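Local coordinates for Tll0287 protein (Thermosynechococcus elongatus, PDB 5B82), which binds a covalently attached heme c with His/Cys axial ligation in a PAS-like domain and probably serves a redox or sensing role, at residues L104-Q107 with A108-F112. Residues are numbered along the deposited sequence; the frame is centred on the assembly and turned at random.
Sequences LDVQ and ALNQF
Asn-110 lies side by side with Val-106 one helical turn back, its ND2 3.6 Å from CG1 of the valine. Val-106 holds CG1 anti to the backbone N (chi1 177°), which puts that methyl beside the carbonyl carbon, on the side toward Asn-110. The carbonyl O of Val-106 accepts the backbone N-H of Asn-110 at an N to O distance of 2.9 Å. This is i to i+4 packing in an alpha helix, the side chains following a backbone whose 3.6-residue turn places residues i and i+4 nearly on the same face. Gln-107 and Gln-111, the latter in the conformer given, repeat the relation on a second strip, their chains running side by side. Leu-109 lays CG 3.4 Å from Asp-105 O, while its own N-H donates to that oxygen, nearly straight (176°). The inner face is different: Ala-108 CB rests 3.4 Å from Leu-104 O, and this buried residue faces the sheet, touching Phe-121, Phe-132 and Met-175. Asp-105 OD2 accepts a hydrogen bond from Arg-101 N and forms a salt bridge with Arg-87 of strand 85-89. Helix 103-114 thus packs across strands 120-125, 128-136 and 172-181 of the antiparallel PAS-like sheet.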
loop_
_atom_site.group_PDB
_atom_site.type_symbol
_atom_site.label_atom_id
_atom_site.label_comp_id
_atom_site.label_asym_id
_atom_site.label_seq_id
_atom_site.Cartn_x
_atom_site.Cartn_y
_atom_site.Cartn_z
ATOM N N LEU A 104 -7.206 14.890 1.305
ATOM C CA LEU A 104 -7.503 13.964 0.219
ATOM C C LEU A 104 -7.162 12.523 0.585
ATOM O O LEU A 104 -7.900 11.596 0.230
ATOM C CB LEU A 104 -6.774 14.369 -1.061
ATOM C CG LEU A 104 -7.022 13.454 -2.260
ATOM C CD1 LEU A 104 -8.505 13.252 -2.533
ATOM C CD2 LEU A 104 -6.315 14.019 -3.482
ATOM N N ASP A 105 -6.046 12.318 1.276
ATOM C CA ASP A 105 -5.703 10.969 1.721
ATOM C C ASP A 105 -6.845 10.401 2.572
ATOM O O ASP A 105 -7.318 9.267 2.352
ATOM C CB ASP A 105 -4.394 10.960 2.522
ATOM C CG ASP A 105 -3.158 11.155 1.647
ATOM O OD1 ASP A 105 -3.196 10.797 0.450
ATOM O OD2 ASP A 105 -2.134 11.644 2.169
ATOM N N VAL A 106 -7.296 11.209 3.527
ATOM C CA VAL A 106 -8.315 10.786 4.475
ATOM C C VAL A 106 -9.630 10.550 3.755
ATOM O O VAL A 106 -10.338 9.577 4.036
ATOM C CB VAL A 106 -8.504 11.804 5.622
ATOM C CG1 VAL A 106 -9.627 11.365 6.540
ATOM C CG2 VAL A 106 -7.218 11.955 6.413
ATOM N N GLN A 107 -9.944 11.436 2.819
ATOM C CA GLN A 107 -11.145 11.318 2.000
ATOM C C GLN A 107 -11.149 10.009 1.211
ATOM O O GLN A 107 -12.179 9.331 1.108
ATOM C CB GLN A 107 -11.244 12.499 1.029
ATOM C CG GLN A 107 -12.431 12.412 0.071
ATOM C CD GLN A 107 -12.285 13.317 -1.148
ATOM O OE1 GLN A 107 -12.752 12.982 -2.240
ATOM N NE2 GLN A 107 -11.642 14.467 -0.966
ATOM N N ALA A 108 -9.993 9.659 0.650
ATOM C CA ALA A 108 -9.899 8.489 -0.212
ATOM C C ALA A 108 -10.049 7.224 0.620
ATOM O O ALA A 108 -10.823 6.329 0.267
ATOM C CB ALA A 108 -8.580 8.481 -0.978
ATOM N N LEU A 109 -9.307 7.173 1.725
ATOM C CA LEU A 109 -9.420 6.055 2.656
ATOM C C LEU A 109 -10.852 5.897 3.127
ATOM O O LEU A 109 -11.367 4.787 3.168
ATOM C CB LEU A 109 -8.476 6.214 3.848
ATOM C CG LEU A 109 -6.997 6.034 3.504
ATOM C CD1 LEU A 109 -6.110 6.391 4.689
ATOM C CD2 LEU A 109 -6.731 4.601 3.066
ATOM N N ASN A 110 -11.502 7.008 3.454
ATOM C CA ASN A 110 -12.921 6.987 3.779
ATOM C C ASN A 110 -13.791 6.396 2.668
ATOM O O ASN A 110 -14.702 5.619 2.955
ATOM C CB ASN A 110 -13.430 8.380 4.157
ATOM C CG ASN A 110 -13.327 8.654 5.642
ATOM O OD1 ASN A 110 -13.662 7.804 6.465
ATOM N ND2 ASN A 110 -12.858 9.849 5.995
ATOM N N GLN A 111 -13.530 6.769 1.414
ATOM C CA GLN A 111 -14.307 6.237 0.294
ATOM C C GLN A 111 -14.165 4.718 0.238
ATOM O O GLN A 111 -15.154 3.999 0.117
ATOM C CB GLN A 111 -13.893 6.873 -1.036
ATOM C CG GLN A 111 -14.652 8.165 -1.377
ATOM C CD GLN A 111 -14.176 8.834 -2.664
ATOM O OE1 GLN A 111 -13.580 9.912 -2.630
ATOM N NE2 GLN A 111 -14.453 8.206 -3.804
ATOM N N PHE A 112 -12.929 4.241 0.334
ATOM C CA PHE A 112 -12.706 2.794 0.358
ATOM C C PHE A 112 -13.429 2.129 1.533
ATOM O O PHE A 112 -14.124 1.111 1.374
ATOM C CB PHE A 112 -11.203 2.494 0.361
ATOM C CG PHE A 112 -10.520 2.837 -0.943
ATOM C CD1 PHE A 112 -11.076 2.433 -2.153
ATOM C CD2 PHE A 112 -9.354 3.589 -0.963
ATOM C CE1 PHE A 112 -10.467 2.739 -3.360
ATOM C CE2 PHE A 112 -8.726 3.911 -2.171
ATOM C CZ PHE A 112 -9.284 3.493 -3.371
#